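Local coordinates for protein fructose-2,6-bisphosphatase TIGAR B (Danio rerio, PDB 3E9D) that probably hydrolyses fructose 2,6-bisphosphate to fructose 6-phosphate and phosphate, so lowering a signal that drives glycolysis, at residues M1-A5 / A171-V176; L21-Q25 / R88-F92; L46-T52 / N73-T79; V128-F132 / F186-S190; I163-D169 / V242-R246. One frame throughout, in Å; residues are numbered along the deposited sequence.

Contact 1 (M1-A5 / A171-V176); sequences MLTFA and AQNVPV
Ala-5 and Val-176 make the one direct hydrogen bond between 1-5 and 171-176: Ala-5 N donates to Val-176 O over 2.9 Å, nearly straight at 164°. The same oxygen lies 3.3 Å from Phe-4 CA, a CA-H...O contact beside the stronger bond. One water extends the polar link, giving a hydrogen to Thr-3 O and accepting from Val-176 N, so that it bridges the two backbones one step before the direct bond. This is the start of a parallel pairing in the mixed central sheet: strand 2-10 lies between 177-182 and 220-230, and a further backbone bond ties Ala-5 to Ala-178 in the first of these neighbours. Ahead of the pairing, the loop makes a type I turn from Ala-171 to Val-174, closed by Val-174 N to Ala-171 O.

The apolar contacts fall into two groups. Val-176 holds CG1 anti to its backbone N (chi1 -180°), which brings that methyl to 3.5 Å from Phe-4 CB. The Phe-4 ring itself leads away from the loop, toward Phe-225 and helix 125-146. CG2, the other branch of Val-176, approaches Leu-2 CD1 at 4.3 Å. In the second group Val-174 CG1 presses on the strand backbone, 3.5 Å from Ala-5 N, and touches Ala-5 CB at 4.0 Å. The Thr-3 side chain crosses Val-174 at about a right angle, methyl against methyl, while its OG1 pairs with Thr-226. Ala-5 CB also meets Ala-171 CB at 4.1 Å.

Contact 2 (L21-Q25 / R88-F92); sequences LLQGQ and RERGF
Arg-88 meets Gln-25 edge-on: its NE makes a weak hydrogen bond of 2.9 Å to Gln-25 OE1, which lies in the guanidinium plane, while the amide stands 88° to that plane. Arg-88 NH1 turns instead to Pro-85 O, and a water joins Arg-88 NH2 to Gln-25 NE2. At Glu-89 the backbone takes over, its O accepting from Gln-25 NE2 at 3.0 Å in the carbonyl plane. Shortening Gln-25 to an alanine would probably cost Glu-89 O this donor and leave the Arg-88 NE without its acceptor across the contact. Glu-89, the inferred proton donor/acceptor of this histidine phosphatase, sets CG 3.4 Å from Gln-23 O; its carboxylate accepts from Arg-90 N and from Ala-185 and Phe-186 at the start of helix 184-197. Gln-23 in turn pairs with Thr-14, close to His-11, the residue that becomes phosphorylated during catalysis, so both segments border the catalytic pocket. Arg-90 NE is bonded to Glu-123 O, and Arg-90 O is buried against Gly-24 CA at 3.6 Å. Gly-91 packs beside the Gln-25 side chain, its CA 3.9 Å from Gln-25 CG. Phe-92 offers a ring face to Leu-22 CD2, 3.8 Å from the centroid in a CH-pi contact, and its edge to Gly-24 CA. A second water accepts from Phe-92 N and Gln-25 N alike.

Contact 3 (L46-T52 / N73-T79); sequences LKDLHFT and NLHSSAT
Lys-47 and Leu-74 link the two backbones, Leu-74 N donating to Lys-47 O over 2.9 Å at 167°, within the type I turn from Leu-46 to Leu-49. Asn-73, with CG anti to its backbone N (chi1 -166°), carries its amide across to the opposite loop. There ND2 donates to Leu-49 O at 2.9 Å, the acceptor lying in the amide plane. Its OD1 serves its own loop, where His-75 N and Ser-76 OG reach it from opposite faces, the former completing an Asx turn. An alanine in place of Asn-73 would take away both functions and is likely to leave Leu-49 O without its donor and the turn at His-75 and Ser-76 free to shift. Ser-76 OG passes the connection on by accepting from Phe-51 N at 2.9 Å.

Both segments link a helix to a strand of the alpha/beta fold: 46-52 leads from helix 33-45 into strand 53-56, while residues 73-79 lead from helix 60-71 into strand 81-83, and the two strands are parallel neighbours. Nearer those strands Thr-79 OG1 gives its hydrogen to Phe-51 O at 2.6 Å, and its CG2 rests on Thr-52 O at 3.5 Å. A water joins Thr-79 OG1 to His-50 NE2, while His-50 CB and His-75 CB touch at 3.8 Å. Another water bridges His-75 NE2 and Asp-48 OD1. Leu-74 runs alongside Lys-47 and Asp-48, its CD1 4.1 Å from Lys-47 CD, and Lys-47 NZ makes a salt bridge to Asp-48 OD2.

Contact 4 (V128-F132 / F186-S190); sequences VKTRF and FIRIS
Helices 125-146 and 184-197 cross here: the axes of 128-132 and 186-190 pass 9.3 Å apart at a crossing angle of -75°, with Phe-186 and Phe-132 filling the crossing. Helix 184-197 starts just after His-183, an inferred transition-state stabiliser. Phe-186, its CG anti to the backbone N (chi1 -177°), swings its ring toward the other helix. Val-128 CG1 touches Phe-186 CD1 at 3.6 Å and Phe-132 CB touches Phe-186 CZ at 3.8 Å. Arg-131 NH1 comes within 3.5 Å of Phe-186 CE1, its guanidinium tilted 22° from the ring, while its nitrogens are held by Glu-123 and Arg-88 O. Ile-189 spreads its branches over two residues, CD1 3.8 Å from Val-128 CG1 and CG2 3.9 Å from Lys-129 CB. Lys-129 NZ reaches on to Asp-197. Ser-190 lies over the Phe-132 ring, CB 3.4 Å from the centroid, almost on the ring normal. Ser-190 OG, also close above the ring, donates to Phe-186 O at 2.7 Å. That bond commits the hydroxyl hydrogen, so the serine can lie on the phenyl ring while its hydroxyl hydrogen is satisfied within its own helix.

Contact 5 (I163-D169 / V242-R246); sequences IAGLADD and VFINR
Arg-246 reaches from the strand across to Asp-169 and the loop 163-169. Its CG stands anti to the backbone N (chi1 177°), and CB, CG and CD run on in an extended line, three methylenes that carry the head group outward; a turn at chi3 (-70°) then swings NE and the guanidinium toward the loop. NE has a long, weak ion pair with Asp-248. CZ lies over the Phe-243 ring, 3.5 Å above its plane and offset toward the rim. NH1 donates to Leu-166 O at 2.9 Å, from above the carbonyl plane, and also pairs with Tyr-45 OH. NH1 and NH2 together close end-on in a salt bridge upon a single oxygen, Asp-169 OD2, which lies 2.8 Å from Arg-246 NH2 and 3.2 Å from Arg-246 NH1. NH2 uses the anti lone pair of that oxygen, and carboxylate and guanidinium planes are perpendicular.

Asp-169 is itself set by the loop: Ala-164 N and Leu-166 N reach OD1 from opposite faces. OD2, which also takes weak bonds from Gly-165 N and Leu-166 N, faces the arginine, whose charge would probably favour the ionised form of the aspartate. Nearer its backbone, Asp-169 CB meets the Phe-243 ring edge, 3.9 Å from CE2, and Val-242 CG1 packs on Asp-169 O at 3.5 Å and on Ile-163 CG1 at 3.9 Å.

A type I turn from Leu-166 to Asp-169 is thereby laid against 233-246, the outermost strand on this side of the sheet, where Val-242 and Phe-243 face Arg-222 in a classic bulge and Asn-245 and Arg-246 face Ile-220 in a G1 bulge.

In the fold
From the N terminus, contact 1 closes the longest loop of the five, joining the start of strand 2-10 to the approach of strand 177-182, and encloses contacts 2 and 3. Contact 2 ties together two loops at the catalytic end, and contact 3, nested inside it, joins two helix-to-strand links across the chain's centre. Contact 4 opens within the loop of contact 1 and closes beyond it, so the two cross along the chain; it packs helix 125-146 against helix 184-197 and touches contact 2 through Arg-131 and Phe-186. Contact 5 crosses both 1 and 4, fastening the loop before 171-176 to the last strand. Contact 3 touches contact 1 through Thr-52 and contact 5 through Leu-49.

Contact 1 (M1-A5 / A171-V176)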
# COMPACT_ATOMS: atom_id res chain seq x y z
N MET A 1 -6.91 20.78 5.44
CA MET A 1 -6.56 21.10 6.85
C MET A 1 -5.60 20.10 7.52
O MET A 1 -4.86 20.49 8.41
CB MET A 1 -7.80 21.34 7.70
CG MET A 1 -8.83 20.26 7.68
SD MET A 1 -10.25 20.77 8.72
CE MET A 1 -11.36 21.42 7.52
N LEU A 2 -5.62 18.84 7.10
CA LEU A 2 -4.59 17.90 7.53
C LEU A 2 -3.77 17.37 6.36
O LEU A 2 -4.33 16.93 5.35
CB LEU A 2 -5.17 16.72 8.33
CG LEU A 2 -4.15 15.66 8.79
CD1 LEU A 2 -3.19 16.21 9.86
CD2 LEU A 2 -4.85 14.40 9.29
N THR A 3 -2.46 17.43 6.49
CA THR A 3 -1.54 16.85 5.52
C THR A 3 -0.83 15.69 6.19
O THR A 3 -0.30 15.85 7.28
CB THR A 3 -0.49 17.87 5.04
OG1 THR A 3 -1.14 18.90 4.31
CG2 THR A 3 0.57 17.19 4.13
N PHE A 4 -0.82 14.54 5.53
CA PHE A 4 -0.11 13.37 6.07
C PHE A 4 0.49 12.53 4.95
O PHE A 4 -0.01 12.53 3.82
CB PHE A 4 -1.02 12.53 6.99
CG PHE A 4 -2.13 11.78 6.28
CD1 PHE A 4 -1.91 10.49 5.80
CD2 PHE A 4 -3.38 12.37 6.11
CE1 PHE A 4 -2.93 9.79 5.13
CE2 PHE A 4 -4.43 11.68 5.45
CZ PHE A 4 -4.19 10.38 4.96
N ALA A 5 1.60 11.87 5.27
CA ALA A 5 2.28 10.96 4.35
C ALA A 5 1.73 9.56 4.55
O ALA A 5 1.37 9.16 5.67
CB ALA A 5 3.79 10.97 4.61
N ALA A 171 8.54 13.61 2.52
CA ALA A 171 7.97 13.62 3.87
C ALA A 171 8.83 14.41 4.86
O ALA A 171 8.58 14.38 6.07
CB ALA A 171 7.72 12.18 4.37
N GLN A 172 9.81 15.14 4.34
CA GLN A 172 10.79 15.83 5.18
C GLN A 172 10.12 16.75 6.22
O GLN A 172 10.52 16.76 7.38
CB GLN A 172 11.81 16.62 4.34
CG GLN A 172 12.70 15.76 3.43
CD GLN A 172 12.14 15.63 2.02
OE1 GLN A 172 10.95 15.86 1.77
NE2 GLN A 172 13.00 15.24 1.08
N ASN A 173 9.10 17.50 5.82
CA ASN A 173 8.35 18.31 6.78
C ASN A 173 6.89 17.87 6.91
O ASN A 173 5.98 18.68 7.05
CB ASN A 173 8.51 19.80 6.43
CG ASN A 173 9.98 20.22 6.39
OD1 ASN A 173 10.66 20.27 7.43
ND2 ASN A 173 10.49 20.48 5.18
N VAL A 174 6.68 16.56 6.87
CA VAL A 174 5.34 16.00 7.06
C VAL A 174 5.41 15.06 8.27
O VAL A 174 5.70 13.88 8.13
CB VAL A 174 4.84 15.29 5.78
CG1 VAL A 174 3.41 14.77 5.95
CG2 VAL A 174 4.92 16.24 4.56
N PRO A 175 5.18 15.60 9.49
CA PRO A 175 5.32 14.78 10.70
C PRO A 175 4.25 13.69 10.85
O PRO A 175 4.53 12.65 11.44
CB PRO A 175 5.20 15.81 11.84
CG PRO A 175 4.52 17.01 11.25
CD PRO A 175 4.92 17.02 9.79
N VAL A 176 3.05 13.91 10.31
CA VAL A 176 2.01 12.89 10.39
C VAL A 176 2.21 11.87 9.26
O VAL A 176 2.24 12.22 8.08
CB VAL A 176 0.57 13.51 10.39
CG1 VAL A 176 -0.47 12.41 10.48
CG2 VAL A 176 0.40 14.48 11.56
O HOH W 1 1.86 16.18 8.82

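Contact 2 (L21-Q25 / R88-F92)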
# COMPACT_ATOMS: atom_id res chain seq x y z
N LEU A 21 2.91 -19.44 -7.19
CA LEU A 21 1.54 -19.88 -6.92
C LEU A 21 0.70 -18.70 -6.46
O LEU A 21 1.19 -17.84 -5.74
CB LEU A 21 1.54 -20.95 -5.83
CG LEU A 21 2.47 -22.15 -6.04
CD1 LEU A 21 2.37 -23.10 -4.86
CD2 LEU A 21 2.09 -22.85 -7.33
N LEU A 22 -0.57 -18.65 -6.88
CA LEU A 22 -1.47 -17.54 -6.50
C LEU A 22 -1.77 -17.54 -5.01
O LEU A 22 -2.22 -18.55 -4.45
CB LEU A 22 -2.78 -17.60 -7.27
CG LEU A 22 -2.93 -16.79 -8.54
CD1 LEU A 22 -4.31 -17.06 -9.07
CD2 LEU A 22 -2.73 -15.27 -8.30
N GLN A 23 -1.54 -16.39 -4.38
CA GLN A 23 -1.76 -16.27 -2.94
C GLN A 23 -2.79 -15.19 -2.61
O GLN A 23 -2.51 -14.00 -2.77
CB GLN A 23 -0.43 -15.98 -2.24
CG GLN A 23 -0.31 -16.62 -0.86
CD GLN A 23 1.04 -16.37 -0.21
OE1 GLN A 23 1.26 -16.79 0.90
NE2 GLN A 23 1.90 -15.64 -0.88
N GLY A 24 -3.97 -15.58 -2.15
CA GLY A 24 -5.06 -14.63 -1.93
C GLY A 24 -5.44 -14.51 -0.46
O GLY A 24 -4.59 -14.22 0.37
N GLN A 25 -6.70 -14.75 -0.15
CA GLN A 25 -7.22 -14.54 1.20
C GLN A 25 -7.32 -15.82 2.00
O GLN A 25 -7.50 -15.76 3.22
CB GLN A 25 -8.61 -13.89 1.16
CG GLN A 25 -8.69 -12.68 0.28
CD GLN A 25 -10.06 -12.02 0.30
OE1 GLN A 25 -10.92 -12.36 1.11
NE2 GLN A 25 -10.26 -11.04 -0.58
N ARG A 88 -6.63 -6.83 2.92
CA ARG A 88 -6.30 -8.18 2.45
C ARG A 88 -6.16 -8.23 0.95
O ARG A 88 -6.73 -7.40 0.22
CB ARG A 88 -7.34 -9.23 2.92
CG ARG A 88 -8.75 -9.09 2.29
CD ARG A 88 -9.79 -9.93 3.10
NE ARG A 88 -11.13 -9.86 2.51
CZ ARG A 88 -12.02 -8.90 2.75
NH1 ARG A 88 -11.74 -7.88 3.57
NH2 ARG A 88 -13.21 -8.95 2.16
N GLU A 89 -5.41 -9.22 0.49
CA GLU A 89 -5.17 -9.42 -0.92
C GLU A 89 -6.48 -9.70 -1.67
O GLU A 89 -7.44 -10.21 -1.10
CB GLU A 89 -4.20 -10.60 -1.10
CG GLU A 89 -3.82 -10.92 -2.57
CD GLU A 89 -3.23 -9.72 -3.31
OE1 GLU A 89 -3.89 -8.65 -3.35
OE2 GLU A 89 -2.10 -9.83 -3.87
N ARG A 90 -6.50 -9.35 -2.96
CA ARG A 90 -7.56 -9.77 -3.85
C ARG A 90 -7.86 -11.27 -3.70
O ARG A 90 -6.94 -12.10 -3.67
CB ARG A 90 -7.17 -9.47 -5.30
CG ARG A 90 -8.22 -9.89 -6.30
CD ARG A 90 -7.91 -9.30 -7.68
NE ARG A 90 -9.01 -9.60 -8.58
CZ ARG A 90 -9.00 -9.37 -9.88
NH1 ARG A 90 -7.92 -8.81 -10.46
NH2 ARG A 90 -10.06 -9.70 -10.60
N GLY A 91 -9.14 -11.61 -3.58
CA GLY A 91 -9.53 -13.02 -3.50
C GLY A 91 -9.44 -13.69 -4.85
O GLY A 91 -9.88 -13.13 -5.86
N PHE A 92 -8.87 -14.90 -4.88
CA PHE A 92 -8.75 -15.65 -6.14
C PHE A 92 -9.57 -16.94 -6.17
O PHE A 92 -9.46 -17.70 -7.12
CB PHE A 92 -7.26 -15.94 -6.47
CG PHE A 92 -6.47 -14.68 -6.75
CD1 PHE A 92 -6.68 -13.97 -7.93
CD2 PHE A 92 -5.58 -14.18 -5.82
CE1 PHE A 92 -5.98 -12.79 -8.18
CE2 PHE A 92 -4.87 -12.99 -6.07
CZ PHE A 92 -5.07 -12.31 -7.23
O HOH W 2 -8.28 -15.91 -2.27
O HOH W 3 -13.24 -10.63 -0.20

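Contact 3 (L46-T52 / N73-T79)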
# COMPACT_ATOMS: atom_id res chain seq x y z
N LEU A 46 13.65 2.20 6.47
CA LEU A 46 12.66 3.13 7.01
C LEU A 46 12.89 3.49 8.48
O LEU A 46 12.03 4.12 9.10
CB LEU A 46 11.25 2.52 6.84
CG LEU A 46 10.80 2.15 5.43
CD1 LEU A 46 9.50 1.29 5.48
CD2 LEU A 46 10.66 3.43 4.56
N LYS A 47 14.05 3.11 9.03
CA LYS A 47 14.29 3.14 10.49
C LYS A 47 14.26 4.52 11.11
O LYS A 47 13.96 4.65 12.30
CB LYS A 47 15.60 2.41 10.86
CG LYS A 47 16.89 3.17 10.56
CD LYS A 47 18.08 2.35 11.09
CE LYS A 47 19.46 2.94 10.79
NZ LYS A 47 19.50 4.25 10.14
N ASP A 48 14.56 5.55 10.31
CA ASP A 48 14.64 6.92 10.81
C ASP A 48 13.34 7.70 10.62
O ASP A 48 13.29 8.91 10.87
CB ASP A 48 15.80 7.70 10.15
CG ASP A 48 17.15 7.02 10.37
OD1 ASP A 48 17.56 6.84 11.54
OD2 ASP A 48 17.81 6.64 9.37
N LEU A 49 12.28 7.02 10.17
CA LEU A 49 10.97 7.66 10.01
C LEU A 49 10.11 7.39 11.23
O LEU A 49 10.09 6.27 11.73
CB LEU A 49 10.24 7.17 8.75
CG LEU A 49 10.97 7.53 7.45
CD1 LEU A 49 10.48 6.67 6.26
CD2 LEU A 49 10.85 9.02 7.16
N HIS A 50 9.39 8.41 11.69
CA HIS A 50 8.37 8.19 12.71
C HIS A 50 7.02 7.92 12.04
O HIS A 50 6.41 8.80 11.42
CB HIS A 50 8.28 9.39 13.66
CG HIS A 50 7.28 9.23 14.76
ND1 HIS A 50 6.64 10.31 15.34
CD2 HIS A 50 6.81 8.13 15.38
CE1 HIS A 50 5.81 9.87 16.27
NE2 HIS A 50 5.90 8.56 16.32
N PHE A 51 6.58 6.67 12.14
CA PHE A 51 5.22 6.33 11.73
C PHE A 51 4.29 6.55 12.91
O PHE A 51 4.38 5.84 13.89
CB PHE A 51 5.17 4.90 11.20
CG PHE A 51 6.07 4.66 10.02
CD1 PHE A 51 5.80 5.27 8.79
CD2 PHE A 51 7.19 3.83 10.13
CE1 PHE A 51 6.63 5.05 7.68
CE2 PHE A 51 8.04 3.60 9.03
CZ PHE A 51 7.75 4.21 7.80
N THR A 52 3.43 7.57 12.81
CA THR A 52 2.44 7.87 13.84
C THR A 52 1.31 6.87 13.83
O THR A 52 0.59 6.70 14.81
CB THR A 52 1.84 9.29 13.63
OG1 THR A 52 1.35 9.40 12.28
CG2 THR A 52 2.90 10.38 13.86
N ASN A 73 12.54 -0.05 13.61
CA ASN A 73 12.35 1.39 13.61
C ASN A 73 12.84 2.05 14.89
O ASN A 73 12.64 1.51 15.98
CB ASN A 73 10.87 1.71 13.41
CG ASN A 73 10.63 3.15 13.07
OD1 ASN A 73 10.41 3.96 13.95
ND2 ASN A 73 10.69 3.48 11.78
N LEU A 74 13.45 3.21 14.77
CA LEU A 74 14.04 3.91 15.92
C LEU A 74 13.09 4.90 16.60
O LEU A 74 13.44 5.48 17.63
CB LEU A 74 15.33 4.64 15.49
CG LEU A 74 16.45 3.77 14.90
CD1 LEU A 74 17.61 4.63 14.41
CD2 LEU A 74 16.93 2.76 15.93
N HIS A 75 11.90 5.11 16.03
CA HIS A 75 10.99 6.17 16.51
C HIS A 75 9.58 5.73 16.84
O HIS A 75 8.83 6.50 17.44
CB HIS A 75 10.89 7.31 15.49
CG HIS A 75 12.21 7.86 15.09
ND1 HIS A 75 12.87 8.81 15.84
CD2 HIS A 75 13.03 7.55 14.06
CE1 HIS A 75 14.04 9.07 15.28
NE2 HIS A 75 14.16 8.32 14.19
N SER A 76 9.19 4.52 16.46
CA SER A 76 7.76 4.24 16.41
C SER A 76 7.27 3.17 17.37
O SER A 76 6.20 2.61 17.17
CB SER A 76 7.32 3.93 14.98
OG SER A 76 7.83 4.90 14.07
N SER A 77 8.03 2.92 18.44
CA SER A 77 7.70 1.87 19.42
C SER A 77 6.36 2.06 20.15
O SER A 77 5.75 1.09 20.58
CB SER A 77 8.84 1.70 20.43
OG SER A 77 9.12 2.93 21.09
N ALA A 78 5.92 3.31 20.30
CA ALA A 78 4.64 3.61 20.94
C ALA A 78 3.43 3.51 19.96
O ALA A 78 2.28 3.58 20.39
CB ALA A 78 4.68 5.00 21.61
N THR A 79 3.70 3.34 18.67
CA THR A 79 2.62 3.27 17.67
C THR A 79 1.97 1.88 17.65
O THR A 79 2.66 0.89 17.49
CB THR A 79 3.14 3.61 16.26
OG1 THR A 79 3.65 4.96 16.27
CG2 THR A 79 2.03 3.50 15.24
O HOH W 4 16.54 8.22 13.36
O HOH W 5 4.85 6.68 18.13

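Contact 4 (V128-F132 / F186-S190)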
# COMPACT_ATOMS: atom_id res chain seq x y z
N VAL A 128 -12.29 -5.24 -5.21
CA VAL A 128 -11.04 -4.86 -4.54
C VAL A 128 -10.94 -3.34 -4.37
O VAL A 128 -10.60 -2.84 -3.30
CB VAL A 128 -9.79 -5.43 -5.27
CG1 VAL A 128 -8.51 -5.03 -4.50
CG2 VAL A 128 -9.88 -6.92 -5.40
N LYS A 129 -11.24 -2.59 -5.43
CA LYS A 129 -11.18 -1.13 -5.38
C LYS A 129 -12.16 -0.53 -4.35
O LYS A 129 -11.81 0.42 -3.63
CB LYS A 129 -11.43 -0.53 -6.76
CG LYS A 129 -11.19 0.98 -6.82
CD LYS A 129 -11.76 1.60 -8.12
CE LYS A 129 -10.99 1.15 -9.34
NZ LYS A 129 -11.43 1.87 -10.58
N THR A 130 -13.38 -1.08 -4.30
CA THR A 130 -14.33 -0.69 -3.27
C THR A 130 -13.76 -0.87 -1.85
O THR A 130 -13.94 -0.00 -1.00
CB THR A 130 -15.66 -1.46 -3.44
OG1 THR A 130 -16.24 -1.07 -4.69
CG2 THR A 130 -16.64 -1.18 -2.30
N ARG A 131 -13.05 -1.97 -1.61
CA ARG A 131 -12.38 -2.18 -0.31
C ARG A 131 -11.35 -1.09 0.01
O ARG A 131 -11.30 -0.58 1.14
CB ARG A 131 -11.71 -3.57 -0.25
CG ARG A 131 -12.72 -4.72 -0.14
CD ARG A 131 -12.05 -5.97 0.41
NE ARG A 131 -11.22 -6.71 -0.56
CZ ARG A 131 -9.89 -6.79 -0.51
NH1 ARG A 131 -9.20 -6.14 0.43
NH2 ARG A 131 -9.24 -7.54 -1.39
N PHE A 132 -10.53 -0.74 -0.98
CA PHE A 132 -9.57 0.35 -0.81
C PHE A 132 -10.27 1.69 -0.54
O PHE A 132 -9.84 2.45 0.33
CB PHE A 132 -8.61 0.48 -1.99
CG PHE A 132 -7.58 1.57 -1.82
CD1 PHE A 132 -6.65 1.51 -0.78
CD2 PHE A 132 -7.53 2.65 -2.69
CE1 PHE A 132 -5.70 2.51 -0.60
CE2 PHE A 132 -6.57 3.66 -2.55
CZ PHE A 132 -5.65 3.59 -1.50
N PHE A 186 -3.77 -6.03 -4.51
CA PHE A 186 -4.47 -4.93 -3.82
C PHE A 186 -3.78 -3.56 -3.99
O PHE A 186 -4.44 -2.56 -4.30
CB PHE A 186 -4.60 -5.24 -2.33
CG PHE A 186 -5.37 -4.20 -1.58
CD1 PHE A 186 -6.76 -4.29 -1.48
CD2 PHE A 186 -4.70 -3.14 -0.95
CE1 PHE A 186 -7.48 -3.32 -0.75
CE2 PHE A 186 -5.42 -2.17 -0.25
CZ PHE A 186 -6.81 -2.26 -0.14
N ILE A 187 -2.46 -3.53 -3.77
CA ILE A 187 -1.71 -2.29 -3.88
C ILE A 187 -1.74 -1.76 -5.31
O ILE A 187 -1.88 -0.56 -5.51
CB ILE A 187 -0.22 -2.45 -3.36
CG1 ILE A 187 -0.20 -2.58 -1.82
CG2 ILE A 187 0.65 -1.29 -3.81
CD1 ILE A 187 1.11 -3.22 -1.25
N ARG A 188 -1.61 -2.65 -6.29
CA ARG A 188 -1.62 -2.23 -7.68
C ARG A 188 -2.95 -1.58 -8.03
O ARG A 188 -2.97 -0.50 -8.63
CB ARG A 188 -1.38 -3.41 -8.63
CG ARG A 188 -0.91 -2.95 -10.01
CD ARG A 188 -0.43 -4.14 -10.84
NE ARG A 188 0.16 -3.69 -12.10
CZ ARG A 188 0.49 -4.50 -13.10
NH1 ARG A 188 0.27 -5.80 -13.00
NH2 ARG A 188 1.03 -4.00 -14.22
N ILE A 189 -4.04 -2.23 -7.62
CA ILE A 189 -5.37 -1.69 -7.85
C ILE A 189 -5.54 -0.35 -7.13
O ILE A 189 -6.11 0.60 -7.69
CB ILE A 189 -6.46 -2.74 -7.49
CG1 ILE A 189 -6.41 -3.89 -8.52
CG2 ILE A 189 -7.88 -2.08 -7.46
CD1 ILE A 189 -7.06 -5.23 -8.04
N SER A 190 -5.04 -0.26 -5.89
CA SER A 190 -5.15 0.95 -5.07
C SER A 190 -4.36 2.13 -5.64
O SER A 190 -4.88 3.25 -5.70
CB SER A 190 -4.67 0.67 -3.64
OG SER A 190 -5.48 -0.35 -3.05

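Contact 5 (I163-D169 / V242-R246)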
# COMPACT_ATOMS: atom_id res chain seq x y z
N ILE A 163 12.68 15.02 -3.82
CA ILE A 163 12.90 13.61 -4.06
C ILE A 163 14.38 13.46 -4.37
O ILE A 163 14.83 13.81 -5.46
CB ILE A 163 12.04 13.07 -5.23
CG1 ILE A 163 10.55 13.23 -4.90
CG2 ILE A 163 12.35 11.60 -5.52
CD1 ILE A 163 9.65 13.23 -6.08
N ALA A 164 15.13 12.98 -3.38
CA ALA A 164 16.57 12.87 -3.50
C ALA A 164 17.01 11.41 -3.58
O ALA A 164 18.20 11.13 -3.58
CB ALA A 164 17.24 13.56 -2.31
N GLY A 165 16.04 10.49 -3.65
CA GLY A 165 16.33 9.06 -3.66
C GLY A 165 16.63 8.54 -2.26
O GLY A 165 17.40 7.60 -2.11
N LEU A 166 16.04 9.17 -1.25
CA LEU A 166 16.24 8.79 0.15
C LEU A 166 14.92 8.35 0.79
O LEU A 166 13.85 8.66 0.26
CB LEU A 166 16.85 9.94 0.96
CG LEU A 166 18.12 10.58 0.40
CD1 LEU A 166 18.55 11.75 1.27
CD2 LEU A 166 19.24 9.55 0.23
N ALA A 167 15.01 7.65 1.92
CA ALA A 167 13.84 7.08 2.58
C ALA A 167 12.80 8.13 3.00
O ALA A 167 11.62 7.82 3.06
CB ALA A 167 14.25 6.21 3.77
N ASP A 168 13.24 9.36 3.28
CA ASP A 168 12.31 10.42 3.68
C ASP A 168 11.78 11.30 2.53
O ASP A 168 11.13 12.31 2.79
CB ASP A 168 12.88 11.29 4.83
CG ASP A 168 14.11 12.10 4.41
OD1 ASP A 168 14.73 11.84 3.34
OD2 ASP A 168 14.48 13.03 5.17
N ASP A 169 12.04 10.91 1.27
CA ASP A 169 11.54 11.69 0.12
C ASP A 169 10.07 12.10 0.28
O ASP A 169 9.20 11.26 0.55
CB ASP A 169 11.71 10.94 -1.21
CG ASP A 169 13.17 10.87 -1.69
OD1 ASP A 169 14.06 11.59 -1.17
OD2 ASP A 169 13.43 10.06 -2.60
N VAL A 242 4.81 10.40 -4.68
CA VAL A 242 6.24 10.71 -4.46
C VAL A 242 7.12 9.67 -5.16
O VAL A 242 7.96 10.02 -5.99
CB VAL A 242 6.59 10.84 -2.95
CG1 VAL A 242 8.05 11.24 -2.72
CG2 VAL A 242 5.63 11.86 -2.25
N PHE A 243 6.93 8.39 -4.83
CA PHE A 243 7.62 7.30 -5.51
C PHE A 243 6.75 6.05 -5.46
O PHE A 243 5.86 5.93 -4.59
CB PHE A 243 9.05 7.06 -4.97
CG PHE A 243 9.14 6.84 -3.45
CD1 PHE A 243 8.88 5.58 -2.90
CD2 PHE A 243 9.50 7.88 -2.60
CE1 PHE A 243 8.99 5.35 -1.51
CE2 PHE A 243 9.62 7.69 -1.20
CZ PHE A 243 9.36 6.42 -0.65
N ILE A 244 6.97 5.15 -6.42
CA ILE A 244 6.14 3.95 -6.57
C ILE A 244 7.04 2.73 -6.74
O ILE A 244 7.98 2.74 -7.56
CB ILE A 244 5.19 4.02 -7.82
CG1 ILE A 244 4.33 5.29 -7.83
CG2 ILE A 244 4.31 2.75 -7.95
CD1 ILE A 244 3.23 5.31 -6.81
N ASN A 245 6.74 1.68 -5.97
CA ASN A 245 7.43 0.38 -6.05
C ASN A 245 8.95 0.46 -5.94
O ASN A 245 9.68 -0.26 -6.63
CB ASN A 245 7.02 -0.36 -7.33
CG ASN A 245 5.54 -0.68 -7.36
OD1 ASN A 245 4.85 -0.61 -6.35
ND2 ASN A 245 5.05 -1.06 -8.54
N ARG A 246 9.43 1.34 -5.06
CA ARG A 246 10.85 1.51 -4.83
C ARG A 246 11.43 0.27 -4.10
O ARG A 246 10.85 -0.23 -3.16
CB ARG A 246 11.10 2.79 -4.02
CG ARG A 246 12.56 3.01 -3.67
CD ARG A 246 12.78 4.30 -2.90
NE ARG A 246 12.55 5.50 -3.71
CZ ARG A 246 12.75 6.74 -3.26
NH1 ARG A 246 13.19 6.93 -2.00
NH2 ARG A 246 12.55 7.78 -4.06